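Local coordinates for protein PTS system, IIA component (Streptococcus pneumoniae serotype 4, PDB 5T3U) that is a cytoplasmic IIA component of a sugar phosphotransferase system associated with fucose utilization, and probably relays phosphoryl groups to its partner IIB protein, at residues 55-58 with 59-63; 42-45 with 46-50; 123-126 with 127-130; 23-26 with 27-31. All blocks are in the same frame, centred on the assembly; numbering follows the deposited sequence.

Overall arrangement
From the N terminus, contact 4 (23-26 with 27-31) comes first, on the helix that links strands 7-16 and 39-44 in a beta-alpha-beta unit. Contact 2 turns the chain from strand 39-44 into helix 50-65, which carries contact 1. Contact 3 lies near the C-terminal end of helix 120-129. The four follow in series and none crosses another; each is local, and contact 2 alone closes a turn between two elements. Contacts 1 and 2 touch where Leu-42 CD2 lies 3.4 Å from Phe-57 CA, whereas the centres of contacts 2 and 3 are about 29 Å apart. Contacts 2, 3 and 4 all reach the second subunit.

Contact 1: residues 55-58 with 59-63; sequences HYFK and NQVDE
Lys-58 and Asp-62, one helical turn apart, are joined by a salt bridge of 2.8 Å between Lys-58 NZ and Asp-62 OD2, the ammonium group meeting the syn lone pair of OD2. The lysine leaves the helix with CG opposite its own backbone N (chi1 177°) and stays extended until a bend at chi4 (-56°) turns NZ toward the acid. A water spans the same pair, accepting from Lys-58 NZ and donating to Asp-62 OD1, so both carboxylate oxygens are engaged. A second water links Lys-58 NZ to Asn-59 OD1 at 3.1 Å from the latter, drawing the asparagine into this polar cluster. Asn-59 folds back over the preceding turn, its CG 3.2 Å from His-55 O, while its backbone N makes the helical bond to that same oxygen (2.9 Å).

Phe-57 and Val-61 belong to the apolar face of the helix and run side by side in the same direction, with Phe-57 CE2 3.8 Å from Val-61 CG2. Both press on Leu-12 and Val-73 of strands 7-16 and 68-75, and Phe-57 also meets Leu-42. Lys-58 and Asp-62 lie against Arg-89 and Phe-90 of helix 81-90, respectively, while Gln-60 reaches toward strand 39-44 to bond Arg-40, packing this amphipathic helix 50-65 against the parallel sheet, beside helix 81-90.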
ATOM      1  N   HIS A  55      12.783  16.321 -10.984  1.00 35.00           N
ATOM      2  CA  HIS A  55      12.309  17.685 -10.863  1.00 36.13           C
ATOM      3  C   HIS A  55      10.797  17.810 -10.781  1.00 35.17           C
ATOM      4  O   HIS A  55      10.293  18.734 -10.152  1.00 34.99           O
ATOM      5  CB  HIS A  55      12.979  18.665 -11.844  1.00 36.19           C
ATOM      6  CG  HIS A  55      12.937  18.227 -13.266  1.00 38.81           C
ATOM      7  ND1 HIS A  55      11.757  18.133 -13.979  1.00 40.37           N
ATOM      8  CD2 HIS A  55      13.933  17.916 -14.135  1.00 39.37           C
ATOM      9  CE1 HIS A  55      12.025  17.730 -15.214  1.00 41.15           C
ATOM     10  NE2 HIS A  55      13.336  17.598 -15.334  1.00 41.01           N
ATOM     11  N   TYR A  56      10.086  16.838 -11.348  1.00 35.48           N
ATOM     12  CA  TYR A  56       8.646  16.709 -11.142  1.00 35.91           C
ATOM     13  C   TYR A  56       8.353  16.556  -9.679  1.00 34.26           C
ATOM     14  O   TYR A  56       7.460  17.223  -9.149  1.00 33.98           O
ATOM     15  CB  TYR A  56       8.088  15.456 -11.815  1.00 37.29           C
ATOM     16  CG  TYR A  56       7.987  15.481 -13.306  1.00 43.09           C
ATOM     17  CD1 TYR A  56       7.758  16.671 -14.013  1.00 49.63           C
ATOM     18  CD2 TYR A  56       8.081  14.282 -14.027  1.00 47.99           C
ATOM     19  CE1 TYR A  56       7.651  16.659 -15.435  1.00 52.60           C
ATOM     20  CE2 TYR A  56       7.974  14.255 -15.408  1.00 51.56           C
ATOM     21  CZ  TYR A  56       7.761  15.436 -16.109  1.00 54.22           C
ATOM     22  OH  TYR A  56       7.656  15.353 -17.481  1.00 57.48           O
ATOM     23  N   PHE A  57       9.110  15.654  -9.045  1.00 32.82           N
ATOM     24  CA  PHE A  57       9.050  15.418  -7.604  1.00 31.58           C
ATOM     25  C   PHE A  57       9.293  16.685  -6.780  1.00 31.39           C
ATOM     26  O   PHE A  57       8.507  17.026  -5.894  1.00 30.24           O
ATOM     27  CB  PHE A  57      10.032  14.306  -7.166  1.00 30.91           C
ATOM     28  CG  PHE A  57       9.884  13.938  -5.718  1.00 30.91           C
ATOM     29  CD1 PHE A  57       9.073  12.884  -5.337  1.00 32.28           C
ATOM     30  CD2 PHE A  57      10.502  14.686  -4.733  1.00 29.87           C
ATOM     31  CE1 PHE A  57       8.889  12.575  -3.976  1.00 32.31           C
ATOM     32  CE2 PHE A  57      10.330  14.392  -3.389  1.00 30.32           C
ATOM     33  CZ  PHE A  57       9.507  13.324  -3.016  1.00 31.73           C
ATOM     34  N   LYS A  58      10.413  17.360  -7.061  1.00 31.24           N
ATOM     35  CA  LYS A  58      10.766  18.591  -6.376  1.00 30.71           C
ATOM     36  C   LYS A  58       9.639  19.600  -6.508  1.00 30.35           C
ATOM     37  O   LYS A  58       9.224  20.192  -5.526  1.00 30.53           O
ATOM     38  CB  LYS A  58      12.094  19.156  -6.913  1.00 30.62           C
ATOM     39  CG  LYS A  58      12.522  20.513  -6.299  1.00 30.55           C
ATOM     40  CD  LYS A  58      13.760  21.089  -7.045  1.00 31.30           C
ATOM     41  CE  LYS A  58      14.380  22.304  -6.315  1.00 32.83           C
ATOM     42  NZ  LYS A  58      13.358  23.394  -6.085  1.00 32.99           N
ATOM     43  N   ASN A  59       9.146  19.779  -7.725  1.00 31.31           N
ATOM     44  CA  ASN A  59       8.032  20.689  -8.008  1.00 31.65           C
ATOM     45  C   ASN A  59       6.745  20.371  -7.260  1.00 31.09           C
ATOM     46  O   ASN A  59       6.070  21.284  -6.791  1.00 31.30           O
ATOM     47  CB  ASN A  59       7.760  20.738  -9.533  1.00 32.74           C
ATOM     48  CG  ASN A  59       8.773  21.599 -10.289  1.00 36.83           C
ATOM     49  OD1 ASN A  59       9.564  22.341  -9.690  1.00 40.65           O
ATOM     50  ND2 ASN A  59       8.748  21.510 -11.619  1.00 41.03           N
ATOM     51  N   GLN A  60       6.390  19.087  -7.144  1.00 31.26           N
ATOM     52  CA  GLN A  60       5.200  18.686  -6.346  1.00 30.12           C
ATOM     53  C   GLN A  60       5.336  19.084  -4.877  1.00 29.86           C
ATOM     54  O   GLN A  60       4.368  19.591  -4.280  1.00 29.28           O
ATOM     55  CB  GLN A  60       4.916  17.167  -6.429  1.00 30.79           C
ATOM     56  CG  GLN A  60       4.654  16.625  -7.818  1.00 30.80           C
ATOM     57  CD  GLN A  60       3.281  16.978  -8.326  1.00 35.99           C
ATOM     58  OE1 GLN A  60       3.000  18.144  -8.630  1.00 37.71           O
ATOM     59  NE2 GLN A  60       2.398  15.956  -8.437  1.00 36.83           N
ATOM     60  N   VAL A  61       6.510  18.862  -4.282  1.00 29.13           N
ATOM     61  CA  VAL A  61       6.684  19.208  -2.861  1.00 29.49           C
ATOM     62  C   VAL A  61       6.669  20.741  -2.660  1.00 30.82           C
ATOM     63  O   VAL A  61       5.979  21.245  -1.765  1.00 30.48           O
ATOM     64  CB  VAL A  61       7.943  18.599  -2.215  1.00 29.35           C
ATOM     65  CG1 VAL A  61       8.121  19.121  -0.780  1.00 27.63           C
ATOM     66  CG2 VAL A  61       7.892  17.067  -2.188  1.00 28.73           C
ATOM     67  N   ASP A  62       7.416  21.466  -3.505  1.00 31.80           N
ATOM     68  CA  ASP A  62       7.474  22.935  -3.455  1.00 32.36           C
ATOM     69  C   ASP A  62       6.088  23.554  -3.576  1.00 32.52           C
ATOM     70  O   ASP A  62       5.713  24.423  -2.786  1.00 33.03           O
ATOM     71  CB  ASP A  62       8.357  23.483  -4.591  1.00 32.56           C
ATOM     72  CG  ASP A  62       9.833  23.188  -4.392  1.00 33.19           C
ATOM     73  OD1 ASP A  62      10.253  22.866  -3.258  1.00 33.84           O
ATOM     74  OD2 ASP A  62      10.599  23.310  -5.377  1.00 34.80           O
ATOM     75  N   GLU A  63       5.321  23.101  -4.553  1.00 32.37           N
ATOM     76  CA  GLU A  63       3.978  23.637  -4.754  1.00 33.41           C
ATOM     77  C   GLU A  63       2.998  23.338  -3.624  1.00 32.93           C
ATOM     78  O   GLU A  63       2.130  24.147  -3.304  1.00 33.05           O
ATOM     79  CB  GLU A  63       3.425  23.214  -6.110  1.00 33.70           C
ATOM     80  CG  GLU A  63       4.103  23.985  -7.233  1.00 37.87           C
ATOM     81  CD  GLU A  63       3.921  23.346  -8.594  1.00 43.65           C
ATOM     82  OE1 GLU A  63       4.890  23.409  -9.384  1.00 48.31           O
ATOM     83  OE2 GLU A  63       2.831  22.786  -8.876  1.00 45.15           O
TER
HETATM   84  O   HOH W   1      13.166  22.603  -3.260  1.00 38.67           O
HETATM   85  O   HOH W   2      12.426  23.536  -9.177  1.00 53.38           O

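Contact 2: residues 42-45 with 46-50; sequences LGLM and PGENI
Met-45 O takes two donors, the backbone N of Glu-48 at 3.1 Å and a water at 2.7 Å. The first bond closes a type II beta turn, Met-45 to Glu-48, which leads the chain from the end of strand 39-44 toward helix 50-65 and so forms part of a beta-alpha connection. The same water also donates to Glu-48 O, tying the two ends of the turn together a second time. Gly-47 occupies the third position of the turn with a positive phi (86°), the conformation that glycine adopts readily.

The glutamate side chain folds back across the mouth of the turn. Its CG stands opposite its own carbonyl carbon (chi1 -65°) and the chain then extends, running alongside Met-45 in the same direction and bringing OE1 to Met-45 N at 3.1 Å. The N-H points almost straight at the oxygen (173°) but arrives from above the carboxylate plane. Glu-48 thus grips both backbone polar atoms of Met-45, the O through its own N and the N through OE1. Leu-44 slides past Glu-48 in the opposite sense, its CD1 3.7 Å from Glu-48 CB.

Met-45 and Pro-46 lean outward onto Met-25 and Met-29 of the second subunit, respectively. Asn-49 is the N-cap of helix 50-65, its OD1 accepting from Val-51 N, while its backbone N donates to Glu-52 OE1. Just beyond the cap, Ile-50 CG2 lies 4.3 Å from Leu-44 CD2.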
ATOM      1  N   LEU A  42       2.585  10.964  -7.371  1.00 29.35           N
ATOM      2  CA  LEU A  42       3.543  10.905  -8.474  1.00 30.41           C
ATOM      3  C   LEU A  42       4.020   9.475  -8.639  1.00 30.22           C
ATOM      4  O   LEU A  42       4.442   8.856  -7.671  1.00 30.60           O
ATOM      5  CB  LEU A  42       4.735  11.823  -8.171  1.00 29.60           C
ATOM      6  CG  LEU A  42       5.737  12.103  -9.291  1.00 32.83           C
ATOM      7  CD1 LEU A  42       5.016  12.773 -10.490  1.00 32.09           C
ATOM      8  CD2 LEU A  42       6.856  13.034  -8.736  1.00 32.25           C
ATOM      9  N   GLY A  43       3.970   8.962  -9.869  1.00 31.27           N
ATOM     10  CA  GLY A  43       4.491   7.641 -10.168  1.00 31.88           C
ATOM     11  C   GLY A  43       5.676   7.700 -11.116  1.00 32.84           C
ATOM     12  O   GLY A  43       5.630   8.405 -12.109  1.00 32.75           O
ATOM     13  N   LEU A  44       6.734   6.957 -10.798  1.00 32.95           N
ATOM     14  CA  LEU A  44       7.857   6.791 -11.685  1.00 33.63           C
ATOM     15  C   LEU A  44       7.556   5.597 -12.591  1.00 33.74           C
ATOM     16  O   LEU A  44       7.617   4.451 -12.168  1.00 33.56           O
ATOM     17  CB  LEU A  44       9.157   6.593 -10.888  1.00 33.62           C
ATOM     18  CG  LEU A  44      10.418   6.201 -11.687  1.00 35.09           C
ATOM     19  CD1 LEU A  44      10.673   7.185 -12.819  1.00 36.64           C
ATOM     20  CD2 LEU A  44      11.623   6.080 -10.768  1.00 33.16           C
ATOM     21  N   MET A  45       7.202   5.890 -13.835  1.00 34.51           N
ATOM     22  CA  MET A  45       6.676   4.900 -14.752  1.00 35.56           C
ATOM     23  C   MET A  45       7.789   4.119 -15.459  1.00 36.39           C
ATOM     24  O   MET A  45       8.941   4.589 -15.516  1.00 36.45           O
ATOM     25  CB  MET A  45       5.714   5.567 -15.741  1.00 35.21           C
ATOM     26  CG  MET A  45       4.563   6.316 -15.045  1.00 36.62           C
ATOM     27  SD  MET A  45       3.605   5.238 -13.929  1.00 38.62           S
ATOM     28  CE  MET A  45       2.702   4.247 -15.121  1.00 37.67           C
ATOM     29  N   PRO A  46       7.475   2.886 -15.933  1.00 37.07           N
ATOM     30  CA  PRO A  46       8.404   2.135 -16.801  1.00 37.45           C
ATOM     31  C   PRO A  46       8.844   3.023 -17.970  1.00 37.67           C
ATOM     32  O   PRO A  46       8.007   3.703 -18.557  1.00 37.57           O
ATOM     33  CB  PRO A  46       7.527   0.978 -17.319  1.00 38.03           C
ATOM     34  CG  PRO A  46       6.558   0.712 -16.135  1.00 37.21           C
ATOM     35  CD  PRO A  46       6.285   2.086 -15.559  1.00 36.78           C
ATOM     36  N   GLY A  47      10.137   3.045 -18.279  1.00 38.47           N
ATOM     37  CA  GLY A  47      10.635   3.869 -19.387  1.00 39.43           C
ATOM     38  C   GLY A  47      10.976   5.334 -19.045  1.00 40.11           C
ATOM     39  O   GLY A  47      11.529   6.032 -19.892  1.00 39.94           O
ATOM     40  N   GLU A  48      10.629   5.798 -17.832  1.00 39.10           N
ATOM     41  CA  GLU A  48      10.979   7.149 -17.365  1.00 38.50           C
ATOM     42  C   GLU A  48      12.287   7.089 -16.602  1.00 37.47           C
ATOM     43  O   GLU A  48      12.528   6.122 -15.874  1.00 38.10           O
ATOM     44  CB  GLU A  48       9.897   7.728 -16.427  1.00 38.90           C
ATOM     45  CG  GLU A  48       8.554   7.965 -17.085  1.00 41.81           C
ATOM     46  CD  GLU A  48       7.543   8.684 -16.170  1.00 46.30           C
ATOM     47  OE1 GLU A  48       7.749   8.737 -14.919  1.00 41.68           O
ATOM     48  OE2 GLU A  48       6.537   9.213 -16.729  1.00 49.10           O
ATOM     49  N   ASN A  49      13.141   8.101 -16.755  1.00 36.12           N
ATOM     50  CA  ASN A  49      14.427   8.118 -16.030  1.00 35.93           C
ATOM     51  C   ASN A  49      14.326   8.999 -14.789  1.00 34.40           C
ATOM     52  O   ASN A  49      13.399   9.787 -14.677  1.00 33.57           O
ATOM     53  CB  ASN A  49      15.569   8.588 -16.949  1.00 36.33           C
ATOM     54  CG  ASN A  49      15.361   9.994 -17.422  1.00 37.48           C
ATOM     55  OD1 ASN A  49      15.504  10.939 -16.641  1.00 39.97           O
ATOM     56  ND2 ASN A  49      14.955  10.150 -18.676  1.00 39.55           N
ATOM     57  N   ILE A  50      15.267   8.854 -13.866  1.00 34.12           N
ATOM     58  CA  ILE A  50      15.244   9.615 -12.627  1.00 34.99           C
ATOM     59  C   ILE A  50      15.584  11.102 -12.803  1.00 35.37           C
ATOM     60  O   ILE A  50      15.446  11.881 -11.846  1.00 34.55           O
ATOM     61  CB  ILE A  50      16.156   9.004 -11.507  1.00 35.23           C
ATOM     62  CG1 ILE A  50      17.600   8.873 -11.997  1.00 36.17           C
ATOM     63  CG2 ILE A  50      15.606   7.625 -11.044  1.00 37.25           C
ATOM     64  CD1 ILE A  50      18.570   8.411 -10.952  1.00 34.46           C
TER
HETATM   65  O   HOH W   3      11.278   3.760 -14.421  1.00 49.82           O

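Contact 3: residues 123-126 with 127-130; sequences IVHN and AQNS
With chi1 at 179°, His-125 swings its ring out beside its own carbonyl carbon, toward the following turn, and Asn-129 (chi1 -78°) holds its amide beside its backbone N; together these settings bring His-125 NE2 to 3.4 Å from Asn-129 ND2. The imidazole and amide planes are steeply inclined to each other, at 71°. Gln-128 comes to another part of the same ring, its side chain crossing that of the histidine at about a right angle, with Gln-128 OE1 4.1 Å from His-125 ND1. On the solvent side a water joins the neighbouring asparagines, donating to Asn-126 OD1 and accepting from Asn-129 ND2 at 2.7 Å.

Residues 123-129 belong to the C-terminal part of helix 120-129. Regular i to i+4 bonding runs through Ala-127 N to Ile-123 O and Gln-128 N to Val-124 O (2.9 Å), then lengthens at Asn-129 N to His-125 O (3.2 Å). The next backbone bond, from Ser-130 N to Asn-126 O, is weak, and Ser-130 OG donates to the same Asn-126 O at 2.9 Å, tilted from the carbonyl plane. A serine hydroxyl bonded to the carbonyl four residues back is a common side-chain-to-backbone bond of helices, here near the C-terminal end of one that also packs in the dimer.

On the buried flank, Ile-123 and Ala-127 pack on Leu-106 of helix 104-112, and Val-124 and Ala-127 meet Leu-131 of the second subunit; Gln-128 NE2 donates to the O of that leucine.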
ATOM      1  N   ILE A 123       0.827   8.085  14.784  1.00 30.78           N
ATOM      2  CA  ILE A 123       0.189   7.733  13.506  1.00 30.05           C
ATOM      3  C   ILE A 123       0.991   6.642  12.807  1.00 30.36           C
ATOM      4  O   ILE A 123       0.424   5.643  12.385  1.00 30.23           O
ATOM      5  CB  ILE A 123       0.008   8.971  12.600  1.00 30.04           C
ATOM      6  CG1 ILE A 123      -1.083   9.875  13.204  1.00 29.15           C
ATOM      7  CG2 ILE A 123      -0.314   8.553  11.148  1.00 27.27           C
ATOM      8  CD1 ILE A 123      -1.437  11.088  12.380  1.00 30.50           C
ATOM      9  N   VAL A 124       2.305   6.817  12.732  1.00 30.84           N
ATOM     10  CA  VAL A 124       3.199   5.806  12.132  1.00 31.44           C
ATOM     11  C   VAL A 124       3.133   4.452  12.878  1.00 32.45           C
ATOM     12  O   VAL A 124       2.937   3.402  12.261  1.00 31.85           O
ATOM     13  CB  VAL A 124       4.642   6.323  11.984  1.00 31.96           C
ATOM     14  CG1 VAL A 124       5.630   5.166  11.580  1.00 29.39           C
ATOM     15  CG2 VAL A 124       4.663   7.454  10.923  1.00 30.64           C
ATOM     16  N   HIS A 125       3.260   4.502  14.200  1.00 33.03           N
ATOM     17  CA  HIS A 125       3.150   3.324  15.047  1.00 34.13           C
ATOM     18  C   HIS A 125       1.805   2.614  14.809  1.00 33.39           C
ATOM     19  O   HIS A 125       1.766   1.399  14.655  1.00 33.37           O
ATOM     20  CB  HIS A 125       3.338   3.706  16.532  1.00 34.59           C
ATOM     21  CG  HIS A 125       3.218   2.547  17.480  1.00 39.15           C
ATOM     22  ND1 HIS A 125       4.180   1.563  17.588  1.00 42.59           N
ATOM     23  CD2 HIS A 125       2.246   2.214  18.364  1.00 42.27           C
ATOM     24  CE1 HIS A 125       3.807   0.677  18.495  1.00 41.34           C
ATOM     25  NE2 HIS A 125       2.636   1.047  18.979  1.00 41.69           N
ATOM     26  N   ASN A 126       0.709   3.364  14.756  1.00 32.28           N
ATOM     27  CA  ASN A 126      -0.587   2.732  14.519  1.00 32.37           C
ATOM     28  C   ASN A 126      -0.707   2.112  13.106  1.00 31.41           C
ATOM     29  O   ASN A 126      -1.370   1.090  12.929  1.00 31.44           O
ATOM     30  CB  ASN A 126      -1.737   3.717  14.739  1.00 32.69           C
ATOM     31  CG  ASN A 126      -1.932   4.118  16.210  1.00 35.41           C
ATOM     32  OD1 ASN A 126      -1.445   3.479  17.151  1.00 39.30           O
ATOM     33  ND2 ASN A 126      -2.705   5.169  16.400  1.00 38.21           N
ATOM     34  N   ALA A 127      -0.086   2.747  12.121  1.00 30.04           N
ATOM     35  CA  ALA A 127      -0.080   2.236  10.752  1.00 30.44           C
ATOM     36  C   ALA A 127       0.709   0.930  10.634  1.00 30.25           C
ATOM     37  O   ALA A 127       0.292   0.044   9.872  1.00 30.28           O
ATOM     38  CB  ALA A 127       0.483   3.272   9.792  1.00 29.22           C
ATOM     39  N   GLN A 128       1.834   0.822  11.356  1.00 30.38           N
ATOM     40  CA  GLN A 128       2.580  -0.454  11.457  1.00 32.28           C
ATOM     41  C   GLN A 128       1.704  -1.565  12.053  1.00 32.20           C
ATOM     42  O   GLN A 128       1.680  -2.673  11.541  1.00 32.73           O
ATOM     43  CB  GLN A 128       3.865  -0.319  12.298  1.00 32.64           C
ATOM     44  CG  GLN A 128       4.908   0.627  11.692  1.00 36.23           C
ATOM     45  CD  GLN A 128       6.049   0.920  12.645  1.00 42.21           C
ATOM     46  OE1 GLN A 128       5.869   0.880  13.869  1.00 42.73           O
ATOM     47  NE2 GLN A 128       7.232   1.238  12.093  1.00 42.45           N
ATOM     48  N   ASN A 129       0.966  -1.238  13.109  1.00 31.89           N
ATOM     49  CA  ASN A 129       0.113  -2.193  13.783  1.00 31.86           C
ATOM     50  C   ASN A 129      -1.109  -2.547  12.971  1.00 31.47           C
ATOM     51  O   ASN A 129      -1.769  -3.519  13.293  1.00 31.68           O
ATOM     52  CB  ASN A 129      -0.345  -1.646  15.139  1.00 32.56           C
ATOM     53  CG  ASN A 129       0.738  -1.755  16.231  1.00 35.90           C
ATOM     54  OD1 ASN A 129       1.706  -2.519  16.111  1.00 37.68           O
ATOM     55  ND2 ASN A 129       0.559  -0.990  17.308  1.00 40.06           N
ATOM     56  N   SER A 130      -1.444  -1.718  11.970  1.00 30.31           N
ATOM     57  CA  SER A 130      -2.540  -2.000  11.033  1.00 28.89           C
ATOM     58  C   SER A 130      -2.202  -3.029   9.936  1.00 27.88           C
ATOM     59  O   SER A 130      -3.094  -3.485   9.215  1.00 28.47           O
ATOM     60  CB  SER A 130      -2.986  -0.734  10.354  1.00 28.25           C
ATOM     61  OG  SER A 130      -3.608   0.143  11.281  1.00 30.14           O
TER
HETATM   62  O   HOH W   4      -1.764   0.393  17.186  1.00 50.48           O

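Contact 4: residues 23-26 with 27-31; sequences ALMT and AEMFV
Thr-26 and Phe-30 run alongside each other on the closely packed flank of this helix. Phe-30 CD2 comes to 3.3 Å from Thr-26 O, and Phe-30 CE2 to 4.0 Å from Thr-26 CG2. The threonine sets OG1 beside its backbone N (chi1 -66°), which leaves the methyl group turned toward the ring. That hydroxyl lies within bonding distance of two carbonyl oxygens, Gly-22 O and His-16 O of the second subunit, which must share its one proton, and it accepts from Phe-19 N of that subunit. The His-16 ring of the second subunit also meets Phe-30 edge to face.

Met-25 and Met-29 are loose only toward each other: they meet most closely at their sulfurs, SD to SD at 4.2 Å, and Gly-17 of the second subunit covers both. The more open side is at Glu-28, partly exposed to solvent, which runs its aliphatic portion past Leu-24, with Glu-28 CG 3.9 Å from Leu-24 CD1, and places OE2 on the hydroxyl of Thr-34.

The backbone bonding weakens toward the end of the helix. Ala-27 N to Ala-23 O (2.8 Å) and Glu-28 N to Leu-24 O are sound helical bonds, but Met-29 N has only weak ones, to Met-25 O and to Thr-26 O. Beyond it Ala-27 O accepts from both Phe-30 N and Val-31 N. Leu-24 rests on Val-39 and Thr-41; the helix is the crossover between parallel strands 7-16 and 39-44, with its other flank given to the dimer interface of this mannose-family IIA fold.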
ATOM      1  N   ALA A  23      -3.481   4.020  -4.462  1.00 24.57           N
ATOM      2  CA  ALA A  23      -3.694   4.284  -3.027  1.00 25.16           C
ATOM      3  C   ALA A  23      -4.566   5.517  -2.760  1.00 25.18           C
ATOM      4  O   ALA A  23      -5.459   5.474  -1.919  1.00 25.54           O
ATOM      5  CB  ALA A  23      -2.371   4.386  -2.279  1.00 24.72           C
ATOM      6  N   LEU A  24      -4.356   6.596  -3.497  1.00 25.59           N
ATOM      7  CA  LEU A  24      -5.187   7.787  -3.270  1.00 26.39           C
ATOM      8  C   LEU A  24      -6.628   7.532  -3.634  1.00 26.83           C
ATOM      9  O   LEU A  24      -7.502   7.903  -2.887  1.00 27.58           O
ATOM     10  CB  LEU A  24      -4.697   9.013  -4.048  1.00 25.88           C
ATOM     11  CG  LEU A  24      -5.499  10.309  -3.777  1.00 26.70           C
ATOM     12  CD1 LEU A  24      -5.623  10.697  -2.250  1.00 24.35           C
ATOM     13  CD2 LEU A  24      -4.893  11.480  -4.573  1.00 24.20           C
ATOM     14  N   MET A  25      -6.855   6.949  -4.807  1.00 27.85           N
ATOM     15  CA  MET A  25      -8.192   6.598  -5.304  1.00 28.74           C
ATOM     16  C   MET A  25      -8.941   5.805  -4.229  1.00 28.23           C
ATOM     17  O   MET A  25     -10.058   6.158  -3.849  1.00 28.61           O
ATOM     18  CB  MET A  25      -8.052   5.752  -6.584  1.00 28.83           C
ATOM     19  CG  MET A  25      -9.327   5.385  -7.246  1.00 29.36           C
ATOM     20  SD  MET A  25     -10.156   3.913  -6.525  1.00 28.96           S
ATOM     21  CE  MET A  25     -11.476   3.810  -7.761  1.00 26.24           C
ATOM     22  N   THR A  26      -8.285   4.778  -3.696  1.00 27.86           N
ATOM     23  CA  THR A  26      -8.874   3.942  -2.645  1.00 26.73           C
ATOM     24  C   THR A  26      -9.109   4.736  -1.368  1.00 27.45           C
ATOM     25  O   THR A  26     -10.170   4.615  -0.748  1.00 27.25           O
ATOM     26  CB  THR A  26      -7.985   2.745  -2.372  1.00 26.67           C
ATOM     27  OG1 THR A  26      -7.985   1.913  -3.536  1.00 25.63           O
ATOM     28  CG2 THR A  26      -8.469   1.937  -1.168  1.00 25.57           C
ATOM     29  N   ALA A  27      -8.135   5.557  -0.966  1.00 27.54           N
ATOM     30  CA  ALA A  27      -8.294   6.362   0.246  1.00 28.31           C
ATOM     31  C   ALA A  27      -9.502   7.298   0.134  1.00 29.15           C
ATOM     32  O   ALA A  27     -10.192   7.525   1.127  1.00 29.16           O
ATOM     33  CB  ALA A  27      -6.990   7.178   0.585  1.00 28.08           C
ATOM     34  N   GLU A  28      -9.761   7.808  -1.080  1.00 29.46           N
ATOM     35  CA  GLU A  28     -10.870   8.735  -1.310  1.00 30.87           C
ATOM     36  C   GLU A  28     -12.227   8.041  -1.189  1.00 32.06           C
ATOM     37  O   GLU A  28     -13.251   8.701  -0.915  1.00 32.26           O
ATOM     38  CB  GLU A  28     -10.716   9.458  -2.651  1.00 30.48           C
ATOM     39  CG  GLU A  28      -9.524  10.443  -2.640  1.00 30.84           C
ATOM     40  CD  GLU A  28      -9.198  11.025  -3.990  1.00 32.92           C
ATOM     41  OE1 GLU A  28      -9.216  10.291  -5.005  1.00 37.11           O
ATOM     42  OE2 GLU A  28      -8.891  12.231  -4.042  1.00 33.25           O
ATOM     43  N   MET A  29     -12.227   6.716  -1.349  1.00 32.18           N
ATOM     44  CA  MET A  29     -13.455   5.942  -1.146  1.00 33.07           C
ATOM     45  C   MET A  29     -13.844   5.977   0.319  1.00 33.77           C
ATOM     46  O   MET A  29     -15.017   5.826   0.651  1.00 35.07           O
ATOM     47  CB  MET A  29     -13.299   4.511  -1.631  1.00 32.62           C
ATOM     48  CG  MET A  29     -13.253   4.403  -3.149  1.00 31.21           C
ATOM     49  SD  MET A  29     -13.023   2.711  -3.742  1.00 31.99           S
ATOM     50  CE  MET A  29     -14.544   1.954  -3.147  1.00 30.90           C
ATOM     51  N   PHE A  30     -12.868   6.208   1.189  1.00 34.09           N
ATOM     52  CA  PHE A  30     -13.131   6.315   2.618  1.00 34.77           C
ATOM     53  C   PHE A  30     -13.296   7.740   3.125  1.00 34.90           C
ATOM     54  O   PHE A  30     -14.153   7.990   3.950  1.00 35.13           O
ATOM     55  CB  PHE A  30     -12.049   5.574   3.426  1.00 35.34           C
ATOM     56  CG  PHE A  30     -11.990   4.101   3.111  1.00 37.62           C
ATOM     57  CD1 PHE A  30     -12.947   3.230   3.631  1.00 41.04           C
ATOM     58  CD2 PHE A  30     -11.007   3.599   2.287  1.00 38.06           C
ATOM     59  CE1 PHE A  30     -12.919   1.865   3.322  1.00 42.13           C
ATOM     60  CE2 PHE A  30     -10.959   2.241   1.984  1.00 42.16           C
ATOM     61  CZ  PHE A  30     -11.926   1.377   2.483  1.00 40.93           C
ATOM     62  N   VAL A  31     -12.479   8.671   2.637  1.00 34.19           N
ATOM     63  CA  VAL A  31     -12.426  10.013   3.218  1.00 34.37           C
ATOM     64  C   VAL A  31     -12.975  11.108   2.294  1.00 34.85           C
ATOM     65  O   VAL A  31     -12.971  12.283   2.656  1.00 36.16           O
ATOM     66  CB  VAL A  31     -10.979  10.371   3.663  1.00 34.57           C
ATOM     67  CG1 VAL A  31     -10.461   9.323   4.629  1.00 33.97           C
ATOM     68  CG2 VAL A  31     -10.049  10.444   2.465  1.00 32.95           C
TER